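Local coordinates for lantibiotic dehydratase (Microbispora corallina, PDB 5EHK), which probably uses glutamyl-tRNA to activate serine and threonine residues of the NAI-107 precursor peptide and then eliminates glutamate to leave dehydroamino acids, at residues A[321-326]-A[357-362]; A[666-671]-A[678-683]; A[820-825]-A[884-889]; A[958-963]-A[1025-1030]. All coordinates share one frame; numbering follows the deposited sequence.

The four contacts follow one another along the chain, and none touches another. Interactions 1 and 2 belong to the N-terminal lantibiotic dehydratase family region and lie 53 Å apart between centres. Interactions 3 and 4 belong to the C-terminal family region and are closer, with centres 36 Å apart and nearest atoms about 17 Å apart. The longest separation, 88 Å between centres, is that of interactions 1 and 4, which lie on opposite sides of the chain's centre. Segments of both interactions 2 and 3 come within reach of the second subunit. All four contacts are buried and essentially apolar, and all are structural packing rather than a recognised site.

Interaction 1 of 4, residues A[321-326]-A[357-362]; sequences AALVAA and RRVHPH
Ala326 and Val359 bring the two backbones closest, with 6.0 Å between Ala326 CA and Val359 CA, where the early part of helix 318-339 passes the last turn of helix 346-359. The small methyl of Ala326 permits this approach: its CB points at the partner helix and meets Val359 CG2 at 3.6 Å. The same CG2 lies 3.4 Å from Ala326 O, so this branch of the valine rests on both the methyl and the carbonyl of a single residue. The other branch serves Leu323, one helical turn earlier, whose CD1 lies 3.9 Å from Val359 CG1. Val359 divides its methyls in this way because CG1 stands anti to the backbone N (chi1 166°) while CG2 lies beside that nitrogen. Leu323 leaves its helix obliquely to the contact, and its extended first torsion (chi1 -179°) carries CD1 forward, so that the leucine and valine side chains meet at about a right angle. No hydrogen bond joins the segments. Helix 174-185 covers the apolar patch, Leu323 touching Arg183 and Leu184, and Val359 touching Trp176. Helical geometry ceases at His360, whose carbonyl oxygen accepts a hydrogen bond from Trp176 NE1. On the exposed flank, Arg358 crosses to helix 318-339 and forms a salt bridge with Glu329. Across a short linker, the early part of one helix meets the last turn of the next through alanine, leucine and valine, as in a helical hairpin, and helix 174-185 packs on the pair.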
loop_
_atom_site.group_PDB
_atom_site.type_symbol
_atom_site.label_atom_id
_atom_site.label_comp_id
_atom_site.label_asym_id
_atom_site.label_seq_id
_atom_site.Cartn_x
_atom_site.Cartn_y
_atom_site.Cartn_z
ATOM N N ALA A 321 2.444 -18.288 55.942
ATOM C CA ALA A 321 2.588 -19.740 56.105
ATOM C C ALA A 321 1.216 -20.415 56.114
ATOM O O ALA A 321 1.113 -21.622 55.908
ATOM C CB ALA A 321 3.389 -20.091 57.374
ATOM N N ALA A 322 0.167 -19.626 56.346
ATOM C CA ALA A 322 -1.199 -20.118 56.220
ATOM C C ALA A 322 -1.476 -20.363 54.741
ATOM O O ALA A 322 -1.924 -21.444 54.351
ATOM C CB ALA A 322 -2.187 -19.119 56.793
ATOM N N LEU A 323 -1.175 -19.350 53.924
ATOM C CA LEU A 323 -1.287 -19.428 52.466
ATOM C C LEU A 323 -0.404 -20.533 51.930
ATOM O O LEU A 323 -0.792 -21.242 50.998
ATOM C CB LEU A 323 -0.845 -18.114 51.819
ATOM C CG LEU A 323 -0.928 -18.006 50.289
ATOM C CD1 LEU A 323 -2.245 -18.546 49.763
ATOM C CD2 LEU A 323 -0.719 -16.580 49.823
ATOM N N VAL A 324 0.789 -20.668 52.508
ATOM C CA VAL A 324 1.716 -21.705 52.078
ATOM C C VAL A 324 1.113 -23.083 52.279
ATOM O O VAL A 324 1.100 -23.901 51.363
ATOM C CB VAL A 324 3.086 -21.584 52.784
ATOM C CG1 VAL A 324 3.892 -22.869 52.656
ATOM C CG2 VAL A 324 3.873 -20.425 52.195
ATOM N N ALA A 325 0.565 -23.324 53.462
ATOM C CA ALA A 325 -0.041 -24.618 53.747
ATOM C C ALA A 325 -1.229 -24.873 52.812
ATOM O O ALA A 325 -1.338 -25.951 52.238
ATOM C CB ALA A 325 -0.441 -24.718 55.217
ATOM N N ALA A 326 -2.088 -23.872 52.636
ATOM C CA ALA A 326 -3.205 -23.952 51.689
ATOM C C ALA A 326 -2.795 -24.295 50.235
ATOM O O ALA A 326 -3.587 -24.843 49.461
ATOM C CB ALA A 326 -3.991 -22.643 51.719
ATOM N N ARG A 357 -10.070 -23.082 46.014
ATOM C CA ARG A 357 -10.996 -21.982 46.289
ATOM C C ARG A 357 -10.733 -21.350 47.652
ATOM O O ARG A 357 -11.086 -20.186 47.890
ATOM C CB ARG A 357 -12.458 -22.447 46.209
ATOM C CG ARG A 357 -12.929 -22.807 44.813
ATOM C CD ARG A 357 -14.425 -23.075 44.778
ATOM N NE ARG A 357 -15.200 -21.897 45.164
ATOM C CZ ARG A 357 -15.521 -20.900 44.339
ATOM N NH1 ARG A 357 -15.143 -20.932 43.064
ATOM N NH2 ARG A 357 -16.226 -19.867 44.785
ATOM N N ARG A 358 -10.146 -22.136 48.554
ATOM C CA ARG A 358 -9.783 -21.628 49.870
ATOM C C ARG A 358 -8.674 -20.597 49.717
ATOM O O ARG A 358 -8.748 -19.489 50.256
ATOM C CB ARG A 358 -9.360 -22.767 50.803
ATOM C CG ARG A 358 -10.417 -23.100 51.864
ATOM C CD ARG A 358 -10.075 -24.365 52.625
ATOM N NE ARG A 358 -10.385 -25.575 51.871
ATOM C CZ ARG A 358 -9.637 -26.676 51.887
ATOM N NH1 ARG A 358 -8.527 -26.712 52.620
ATOM N NH2 ARG A 358 -9.994 -27.736 51.165
ATOM N N VAL A 359 -7.659 -20.978 48.950
ATOM C CA VAL A 359 -6.567 -20.092 48.593
ATOM C C VAL A 359 -7.102 -18.855 47.908
ATOM O O VAL A 359 -6.773 -17.738 48.292
ATOM C CB VAL A 359 -5.622 -20.795 47.614
ATOM C CG1 VAL A 359 -4.675 -19.797 46.960
ATOM C CG2 VAL A 359 -4.864 -21.903 48.325
ATOM N N HIS A 360 -7.965 -19.068 46.923
ATOM C CA HIS A 360 -8.600 -17.981 46.176
ATOM C C HIS A 360 -9.597 -18.573 45.184
ATOM O O HIS A 360 -9.246 -19.461 44.399
ATOM C CB HIS A 360 -7.556 -17.166 45.400
ATOM C CG HIS A 360 -8.147 -16.105 44.522
ATOM N ND1 HIS A 360 -8.980 -15.118 45.005
ATOM C CD2 HIS A 360 -8.050 -15.898 43.185
ATOM C CE1 HIS A 360 -9.357 -14.337 44.006
ATOM N NE2 HIS A 360 -8.811 -14.790 42.891
ATOM N N PRO A 361 -10.844 -18.077 45.209
ATOM C CA PRO A 361 -11.873 -18.607 44.311
ATOM C C PRO A 361 -11.626 -18.174 42.874
ATOM O O PRO A 361 -11.714 -16.985 42.587
ATOM C CB PRO A 361 -13.164 -17.973 44.849
ATOM C CG PRO A 361 -12.715 -16.741 45.575
ATOM C CD PRO A 361 -11.381 -17.083 46.154
ATOM N N HIS A 362 -11.307 -19.122 41.994
ATOM C CA HIS A 362 -11.115 -18.813 40.576
ATOM C C HIS A 362 -11.945 -19.701 39.660
ATOM O O HIS A 362 -12.107 -20.892 39.930
ATOM C CB HIS A 362 -9.639 -18.935 40.191
ATOM C CG HIS A 362 -9.312 -18.315 38.865
ATOM N ND1 HIS A 362 -8.478 -18.916 37.947
ATOM C CD2 HIS A 362 -9.697 -17.138 38.315
ATOM C CE1 HIS A 362 -8.369 -18.137 36.884
ATOM N NE2 HIS A 362 -9.098 -17.052 37.084
#

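Interaction 2 of 4, residues A[666-671]-A[678-683]; sequences WDWGAL and PGVRYG
Val680 projects a single methyl, CG1, into the angle made by two tryptophan rings. This bump sits over one face of Trp666, 3.9 Å from the centroid of the five-membered ring and 14° off its normal, a CH-pi contact centred on the pyrrole part of the indole. Its other neighbour is Trp668, which it approaches obliquely, with Trp668 CZ2 4.2 Å from Val680 CG1. The indoles are set nearly edge against face: Trp666 presents its NE1 corner 3.3 Å above the middle of the Trp668 ring. Further along, the benzene end of Trp668 meets Pro678, with CH2 4.1 Å from the proline CG and CZ2 3.4 Å from Pro678 O, the oxygen lying near the ring plane. An Asx turn spans Trp668, Gly669 N bonding to Asp667 OD1 from above the carboxylate plane. Leu462 of helix 460-471 touches both tryptophans, and Ala670 packs on Ala670 of the second subunit, placing the loop near the dimer interface. With no hydrogen bond between the segments, loop and strand 676-682 are held by dispersion and CH-pi attraction, while the Pro678 carbonyl faces the weakly positive C-H edge of an indole.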
loop_
_atom_site.group_PDB
_atom_site.type_symbol
_atom_site.label_atom_id
_atom_site.label_comp_id
_atom_site.label_asym_id
_atom_site.label_seq_id
_atom_site.Cartn_x
_atom_site.Cartn_y
_atom_site.Cartn_z
ATOM N N TRP A 666 -0.238 -25.694 2.265
ATOM C CA TRP A 666 -0.677 -25.556 0.886
ATOM C C TRP A 666 -1.488 -24.258 0.724
ATOM O O TRP A 666 -2.438 -23.994 1.474
ATOM C CB TRP A 666 -1.509 -26.786 0.470
ATOM C CG TRP A 666 -2.108 -26.654 -0.891
ATOM C CD1 TRP A 666 -3.361 -26.204 -1.197
ATOM C CD2 TRP A 666 -1.467 -26.948 -2.131
ATOM N NE1 TRP A 666 -3.543 -26.213 -2.560
ATOM C CE2 TRP A 666 -2.389 -26.660 -3.156
ATOM C CE3 TRP A 666 -0.198 -27.430 -2.479
ATOM C CZ2 TRP A 666 -2.078 -26.829 -4.513
ATOM C CZ3 TRP A 666 0.112 -27.608 -3.830
ATOM C CH2 TRP A 666 -0.824 -27.300 -4.826
ATOM N N ASP A 667 -1.098 -23.457 -0.267
ATOM C CA ASP A 667 -1.743 -22.163 -0.485
ATOM C C ASP A 667 -2.619 -22.127 -1.764
ATOM O O ASP A 667 -2.121 -22.212 -2.900
ATOM C CB ASP A 667 -0.680 -21.052 -0.476
ATOM C CG ASP A 667 -1.279 -19.663 -0.589
ATOM O OD1 ASP A 667 -2.402 -19.454 -0.095
ATOM O OD2 ASP A 667 -0.604 -18.766 -1.126
ATOM N N TRP A 668 -3.930 -22.011 -1.549
ATOM C CA TRP A 668 -4.906 -22.020 -2.634
ATOM C C TRP A 668 -5.040 -20.636 -3.250
ATOM O O TRP A 668 -5.549 -20.492 -4.365
ATOM C CB TRP A 668 -6.272 -22.508 -2.158
ATOM C CG TRP A 668 -6.520 -24.007 -2.305
ATOM C CD1 TRP A 668 -6.863 -24.885 -1.311
ATOM C CD2 TRP A 668 -6.463 -24.779 -3.516
ATOM N NE1 TRP A 668 -7.027 -26.146 -1.830
ATOM C CE2 TRP A 668 -6.780 -26.112 -3.179
ATOM C CE3 TRP A 668 -6.172 -24.474 -4.847
ATOM C CZ2 TRP A 668 -6.818 -27.139 -4.128
ATOM C CZ3 TRP A 668 -6.205 -25.495 -5.785
ATOM C CH2 TRP A 668 -6.530 -26.811 -5.420
ATOM N N GLY A 669 -4.598 -19.618 -2.512
ATOM C CA GLY A 669 -4.615 -18.261 -3.022
ATOM C C GLY A 669 -6.023 -17.763 -3.273
ATOM O O GLY A 669 -6.930 -18.033 -2.487
ATOM N N ALA A 670 -6.193 -17.024 -4.366
ATOM C CA ALA A 670 -7.492 -16.466 -4.743
ATOM C C ALA A 670 -8.539 -17.566 -4.891
ATOM O O ALA A 670 -9.740 -17.343 -4.628
ATOM C CB ALA A 670 -7.376 -15.702 -6.040
ATOM N N LEU A 671 -8.069 -18.760 -5.272
ATOM C CA LEU A 671 -8.944 -19.885 -5.555
ATOM C C LEU A 671 -9.697 -20.342 -4.334
ATOM O O LEU A 671 -10.585 -21.165 -4.425
ATOM C CB LEU A 671 -8.181 -21.046 -6.179
ATOM C CG LEU A 671 -7.971 -20.879 -7.680
ATOM C CD1 LEU A 671 -6.933 -21.837 -8.227
ATOM C CD2 LEU A 671 -9.312 -21.054 -8.404
ATOM N N PRO A 678 -10.715 -29.357 -4.536
ATOM C CA PRO A 678 -10.297 -30.764 -4.478
ATOM C C PRO A 678 -9.164 -30.947 -3.485
ATOM O O PRO A 678 -8.370 -30.016 -3.347
ATOM C CB PRO A 678 -9.755 -31.020 -5.887
ATOM C CG PRO A 678 -9.310 -29.685 -6.362
ATOM C CD PRO A 678 -10.273 -28.695 -5.773
ATOM N N GLY A 679 -9.113 -32.091 -2.792
ATOM C CA GLY A 679 -7.935 -32.472 -2.027
ATOM C C GLY A 679 -6.751 -32.608 -2.977
ATOM O O GLY A 679 -6.929 -32.954 -4.139
ATOM N N VAL A 680 -5.545 -32.316 -2.510
ATOM C CA VAL A 680 -4.388 -32.427 -3.395
ATOM C C VAL A 680 -3.424 -33.513 -2.915
ATOM O O VAL A 680 -2.977 -33.514 -1.764
ATOM C CB VAL A 680 -3.718 -31.046 -3.669
ATOM C CG1 VAL A 680 -4.197 -30.019 -2.670
ATOM C CG2 VAL A 680 -2.203 -31.141 -3.694
ATOM N N ARG A 681 -3.153 -34.470 -3.795
ATOM C CA ARG A 681 -2.333 -35.613 -3.430
ATOM C C ARG A 681 -0.973 -35.694 -4.125
ATOM O O ARG A 681 -0.859 -35.536 -5.337
ATOM C CB ARG A 681 -3.119 -36.912 -3.588
ATOM C CG ARG A 681 -2.445 -38.129 -2.970
ATOM C CD ARG A 681 -3.476 -39.183 -2.629
ATOM N NE ARG A 681 -4.122 -39.720 -3.821
ATOM C CZ ARG A 681 -3.617 -40.684 -4.580
ATOM N NH1 ARG A 681 -2.444 -41.217 -4.283
ATOM N NH2 ARG A 681 -4.286 -41.108 -5.640
ATOM N N TYR A 682 0.053 -35.908 -3.311
ATOM C CA TYR A 682 1.413 -36.112 -3.772
ATOM C C TYR A 682 1.900 -37.452 -3.237
ATOM O O TYR A 682 2.064 -37.613 -2.027
ATOM C CB TYR A 682 2.281 -34.973 -3.249
ATOM C CG TYR A 682 3.728 -35.016 -3.648
ATOM C CD1 TYR A 682 4.109 -34.842 -4.969
ATOM C CD2 TYR A 682 4.717 -35.167 -2.696
ATOM C CE1 TYR A 682 5.437 -34.855 -5.331
ATOM C CE2 TYR A 682 6.050 -35.183 -3.048
ATOM C CZ TYR A 682 6.402 -35.023 -4.358
ATOM O OH TYR A 682 7.728 -35.029 -4.691
ATOM N N GLY A 683 2.106 -38.419 -4.131
ATOM C CA GLY A 683 2.272 -39.802 -3.723
ATOM C C GLY A 683 1.117 -40.274 -2.860
ATOM O O GLY A 683 -0.024 -40.348 -3.320
#

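Interaction 3 of 4, residues A[820-825]-A[884-889]; sequences LYLRLR and PEIGAR
Leu822 and Ile886 reach toward each other tip to tip, the leucine from strand 819-824 and the isoleucine from helix 875-895. Their leading methyls meet with Leu822 CD1 3.8 Å from Ile886 CD1. The leucine tip also comes to 4.1 Å from the branch methyl CG2 of Ile886, so CD1 nestles against both ends of the isoleucine. An extended second torsion, chi2 -171°, sends Ile886 CD1 out from the helix, while CG2 stands anti to the backbone N. On the strand, Leu822 keeps CG anti to its carbonyl carbon (chi1 -71°), which brings CD1 up to the isoleucine. The two side chains together span the gap, Leu822 CA and Ile886 CA being 9.9 Å apart. Leu820, two residues back on the same face of the strand, adds a looser touch, its CD2 4.5 Å from Ile886 CD1. The helix thus lies over one face of an antiparallel sheet in which strand 819-824 runs between strands 864-872 and 902-905. Phe871 and Leu842 further pack on Ile886, and Leu904 on Leu822. The next strand residue, Arg823, turns from the helix and forms a salt bridge with Glu903. The two faces of the strand therefore differ in chemistry: between the two segments only aliphatic methyls meet, without a hydrogen bond across, whereas Arg823 on the other face pairs with a carboxylate.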
loop_
_atom_site.group_PDB
_atom_site.type_symbol
_atom_site.label_atom_id
_atom_site.label_comp_id
_atom_site.label_asym_id
_atom_site.label_seq_id
_atom_site.Cartn_x
_atom_site.Cartn_y
_atom_site.Cartn_z
ATOM N N LEU A 820 24.179 25.055 10.565
ATOM C CA LEU A 820 22.854 25.425 10.096
ATOM C C LEU A 820 22.464 24.468 8.955
ATOM O O LEU A 820 23.152 24.423 7.926
ATOM C CB LEU A 820 22.930 26.840 9.571
ATOM C CG LEU A 820 21.666 27.644 9.361
ATOM C CD1 LEU A 820 20.776 27.529 10.595
ATOM C CD2 LEU A 820 22.077 29.098 9.130
ATOM N N TYR A 821 21.410 23.667 9.144
ATOM C CA TYR A 821 20.983 22.694 8.116
ATOM C C TYR A 821 19.559 22.961 7.610
ATOM O O TYR A 821 18.577 22.693 8.308
ATOM C CB TYR A 821 21.096 21.283 8.669
ATOM C CG TYR A 821 21.288 20.194 7.646
ATOM C CD1 TYR A 821 21.970 20.441 6.451
ATOM C CD2 TYR A 821 20.913 18.870 7.928
ATOM C CE1 TYR A 821 22.206 19.409 5.517
ATOM C CE2 TYR A 821 21.155 17.833 7.014
ATOM C CZ TYR A 821 21.803 18.104 5.808
ATOM O OH TYR A 821 22.038 17.081 4.888
ATOM N N LEU A 822 19.456 23.484 6.391
ATOM C CA LEU A 822 18.177 23.868 5.802
ATOM C C LEU A 822 17.575 22.797 4.929
ATOM O O LEU A 822 18.273 22.187 4.117
ATOM C CB LEU A 822 18.383 25.090 4.936
ATOM C CG LEU A 822 18.672 26.372 5.681
ATOM C CD1 LEU A 822 19.341 27.326 4.723
ATOM C CD2 LEU A 822 17.361 26.932 6.151
ATOM N N ARG A 823 16.264 22.595 5.059
ATOM C CA ARG A 823 15.522 21.776 4.097
ATOM C C ARG A 823 14.639 22.619 3.209
ATOM O O ARG A 823 13.706 23.259 3.667
ATOM C CB ARG A 823 14.679 20.767 4.810
ATOM C CG ARG A 823 15.473 19.900 5.724
ATOM C CD ARG A 823 14.592 18.746 6.132
ATOM N NE ARG A 823 15.173 18.005 7.238
ATOM C CZ ARG A 823 14.476 17.652 8.305
ATOM N NH1 ARG A 823 13.186 18.008 8.391
ATOM N NH2 ARG A 823 15.072 16.972 9.276
ATOM N N LEU A 824 14.957 22.634 1.929
ATOM C CA LEU A 824 14.251 23.501 1.013
ATOM C C LEU A 824 13.342 22.671 0.134
ATOM O O LEU A 824 13.803 21.837 -0.655
ATOM C CB LEU A 824 15.248 24.333 0.204
ATOM C CG LEU A 824 16.278 25.067 1.071
ATOM C CD1 LEU A 824 17.318 25.781 0.210
ATOM C CD2 LEU A 824 15.581 26.032 1.986
ATOM N N ARG A 825 12.036 22.868 0.314
ATOM C CA ARG A 825 11.039 22.055 -0.383
ATOM C C ARG A 825 10.863 22.561 -1.803
ATOM O O ARG A 825 9.882 23.175 -2.135
ATOM C CB ARG A 825 9.712 22.030 0.382
ATOM C CG ARG A 825 9.837 21.515 1.818
ATOM C CD ARG A 825 9.922 20.002 1.885
ATOM N NE ARG A 825 10.585 19.507 3.096
ATOM C CZ ARG A 825 10.839 18.217 3.328
ATOM N NH1 ARG A 825 10.476 17.299 2.424
ATOM N NH2 ARG A 825 11.449 17.842 4.455
ATOM N N PRO A 884 18.450 35.075 9.755
ATOM C CA PRO A 884 17.348 35.949 9.354
ATOM C C PRO A 884 17.525 36.548 7.964
ATOM O O PRO A 884 16.519 36.875 7.328
ATOM C CB PRO A 884 17.376 37.047 10.418
ATOM C CG PRO A 884 18.087 36.433 11.572
ATOM C CD PRO A 884 19.129 35.584 10.958
ATOM N N GLU A 885 18.752 36.674 7.478
ATOM C CA GLU A 885 18.917 37.153 6.111
ATOM C C GLU A 885 18.382 36.089 5.156
ATOM O O GLU A 885 17.596 36.384 4.258
ATOM C CB GLU A 885 20.376 37.505 5.806
ATOM C CG GLU A 885 20.605 37.875 4.348
ATOM C CD GLU A 885 21.983 38.471 4.060
ATOM O OE1 GLU A 885 22.803 38.603 5.008
ATOM O OE2 GLU A 885 22.246 38.777 2.865
ATOM N N ILE A 886 18.828 34.859 5.386
ATOM C CA ILE A 886 18.377 33.671 4.696
ATOM C C ILE A 886 16.848 33.514 4.720
ATOM O O ILE A 886 16.218 33.255 3.677
ATOM C CB ILE A 886 19.014 32.429 5.346
ATOM C CG1 ILE A 886 20.346 32.116 4.677
ATOM C CG2 ILE A 886 18.170 31.205 5.146
ATOM C CD1 ILE A 886 20.943 30.769 5.123
ATOM N N GLY A 887 16.252 33.665 5.896
ATOM C CA GLY A 887 14.826 33.467 6.031
ATOM C C GLY A 887 14.003 34.463 5.237
ATOM O O GLY A 887 12.990 34.117 4.636
ATOM N N ALA A 888 14.404 35.721 5.263
ATOM C CA ALA A 888 13.675 36.717 4.502
ATOM C C ALA A 888 13.713 36.371 3.005
ATOM O O ALA A 888 12.708 36.504 2.308
ATOM C CB ALA A 888 14.226 38.117 4.764
ATOM N N ARG A 889 14.874 35.950 2.503
ATOM C CA ARG A 889 14.957 35.529 1.113
ATOM C C ARG A 889 14.081 34.289 0.858
ATOM O O ARG A 889 13.408 34.203 -0.172
ATOM C CB ARG A 889 16.416 35.304 0.679
ATOM C CG ARG A 889 17.386 36.464 0.996
ATOM C CD ARG A 889 16.935 37.834 0.458
ATOM N NE ARG A 889 17.244 38.040 -0.960
ATOM C CZ ARG A 889 18.412 38.488 -1.432
ATOM N NH1 ARG A 889 19.420 38.775 -0.615
ATOM N NH2 ARG A 889 18.579 38.639 -2.738
#

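Interaction 4 of 4, residues A[958-963]-A[1025-1030]; sequences AAALAD and GGWPLL
Trp1027 drives the far end of its indole against the helix at Ala959 and Ala960, touching them with its six-membered ring. Its CH2 atom lies 4.1 Å from Ala959 CB, and the adjacent CZ2 lies 4.2 Å from Ala960 CB, so two neighbouring ring atoms rest on two successive alanines. The backbone takes part as well: Ala960 N lies near the ring plane, at 4.0 Å from Trp1027 CZ2, and meets the edge of the indole. The methyl of Ala959 is aimed at the tryptophan, but it approaches the ring obliquely; that of Ala960 leaves the helix at a slant to the contact. With such short residues on the helix, the indole spans most of the distance, the Ala960 and Trp1027 CA atoms being 9.5 Å apart. Trp1027 places CG anti to its carbonyl carbon (chi1 -69°), which sets the ring on the side of Ala959 and Ala960. The tryptophan and Gly1026 before it both have positive phi; nearby, Asp1022 OD1 accepts from Gly1025 N, and Arg1031 NE bonds to Gly1026 O. The contact itself contains no hydrogen bond and is purely van der Waals in character. Around it, Ile1021 and Pro1023 also pack on Ala959, Asp1047 of helix 1044-1059 touches Ala960, and Leu961 leads into helices 1044-1059 and 1068-1085, so that helix 950-965 packs among these helices, with Trp1027, just before helix 1028-1032, set against its two alanines.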
loop_
_atom_site.group_PDB
_atom_site.type_symbol
_atom_site.label_atom_id
_atom_site.label_comp_id
_atom_site.label_asym_id
_atom_site.label_seq_id
_atom_site.Cartn_x
_atom_site.Cartn_y
_atom_site.Cartn_z
ATOM N N ALA A 958 32.396 12.310 -12.887
ATOM C CA ALA A 958 32.795 11.076 -12.208
ATOM C C ALA A 958 34.241 10.711 -12.501
ATOM O O ALA A 958 35.033 10.469 -11.579
ATOM C CB ALA A 958 31.912 9.953 -12.583
ATOM N N ALA A 959 34.587 10.685 -13.787
ATOM C CA ALA A 959 35.909 10.237 -14.205
ATOM C C ALA A 959 36.987 11.172 -13.698
ATOM O O ALA A 959 38.080 10.735 -13.305
ATOM C CB ALA A 959 35.973 10.135 -15.701
ATOM N N ALA A 960 36.657 12.459 -13.676
ATOM C CA ALA A 960 37.581 13.470 -13.181
ATOM C C ALA A 960 37.843 13.311 -11.678
ATOM O O ALA A 960 38.970 13.548 -11.217
ATOM C CB ALA A 960 37.057 14.853 -13.484
ATOM N N LEU A 961 36.817 12.921 -10.918
ATOM C CA LEU A 961 37.009 12.670 -9.495
ATOM C C LEU A 961 37.873 11.436 -9.262
ATOM O O LEU A 961 38.800 11.470 -8.461
ATOM C CB LEU A 961 35.670 12.549 -8.757
ATOM C CG LEU A 961 35.679 12.610 -7.221
ATOM C CD1 LEU A 961 34.391 13.245 -6.719
ATOM C CD2 LEU A 961 35.847 11.232 -6.589
ATOM N N ALA A 962 37.551 10.344 -9.955
ATOM C CA ALA A 962 38.343 9.113 -9.903
ATOM C C ALA A 962 39.815 9.355 -10.189
ATOM O O ALA A 962 40.659 8.820 -9.467
ATOM C CB ALA A 962 37.790 8.079 -10.853
ATOM N N ASP A 963 40.118 10.139 -11.238
ATOM C CA ASP A 963 41.505 10.505 -11.558
ATOM C C ASP A 963 42.064 11.192 -10.342
ATOM O O ASP A 963 43.095 10.800 -9.827
ATOM C CB ASP A 963 41.611 11.447 -12.784
ATOM C CG ASP A 963 43.046 11.487 -13.414
ATOM O OD1 ASP A 963 43.462 10.480 -14.028
ATOM O OD2 ASP A 963 43.752 12.517 -13.343
ATOM N N GLY A 1025 44.333 10.112 -20.687
ATOM C CA GLY A 1025 44.941 10.682 -21.872
ATOM C C GLY A 1025 45.061 12.197 -21.876
ATOM O O GLY A 1025 45.474 12.768 -22.881
ATOM N N GLY A 1026 44.690 12.851 -20.774
ATOM C CA GLY A 1026 44.799 14.300 -20.647
ATOM C C GLY A 1026 43.582 15.075 -21.150
ATOM O O GLY A 1026 43.628 16.308 -21.248
ATOM N N TRP A 1027 42.492 14.350 -21.431
ATOM C CA TRP A 1027 41.216 14.929 -21.868
ATOM C C TRP A 1027 41.314 15.669 -23.199
ATOM O O TRP A 1027 40.875 16.826 -23.297
ATOM C CB TRP A 1027 40.654 15.916 -20.818
ATOM C CG TRP A 1027 40.153 15.323 -19.506
ATOM C CD1 TRP A 1027 40.771 15.385 -18.283
ATOM C CD2 TRP A 1027 38.923 14.621 -19.297
ATOM N NE1 TRP A 1027 40.006 14.749 -17.334
ATOM C CE2 TRP A 1027 38.867 14.273 -17.929
ATOM C CE3 TRP A 1027 37.875 14.235 -20.134
ATOM C CZ2 TRP A 1027 37.798 13.564 -17.382
ATOM C CZ3 TRP A 1027 36.814 13.529 -19.589
ATOM C CH2 TRP A 1027 36.783 13.200 -18.229
ATOM N N PRO A 1028 41.860 15.006 -24.238
ATOM C CA PRO A 1028 42.266 15.748 -25.446
ATOM C C PRO A 1028 41.071 16.325 -26.211
ATOM O O PRO A 1028 41.054 17.514 -26.536
ATOM C CB PRO A 1028 43.016 14.692 -26.285
ATOM C CG PRO A 1028 42.905 13.356 -25.494
ATOM C CD PRO A 1028 41.821 13.551 -24.479
ATOM N N LEU A 1029 40.079 15.482 -26.474
ATOM C CA LEU A 1029 38.905 15.902 -27.212
ATOM C C LEU A 1029 38.179 17.037 -26.492
ATOM O O LEU A 1029 37.744 18.000 -27.126
ATOM C CB LEU A 1029 37.986 14.712 -27.441
ATOM C CG LEU A 1029 36.882 14.879 -28.476
ATOM C CD1 LEU A 1029 36.487 13.505 -29.031
ATOM C CD2 LEU A 1029 35.664 15.604 -27.896
ATOM N N LEU A 1030 38.034 16.921 -25.172
ATOM C CA LEU A 1030 37.323 17.940 -24.396
ATOM C C LEU A 1030 37.994 19.306 -24.512
ATOM O O LEU A 1030 37.314 20.328 -24.601
ATOM C CB LEU A 1030 37.203 17.538 -22.918
ATOM C CG LEU A 1030 35.898 16.925 -22.383
ATOM C CD1 LEU A 1030 35.860 17.010 -20.867
ATOM C CD2 LEU A 1030 34.679 17.610 -22.978
#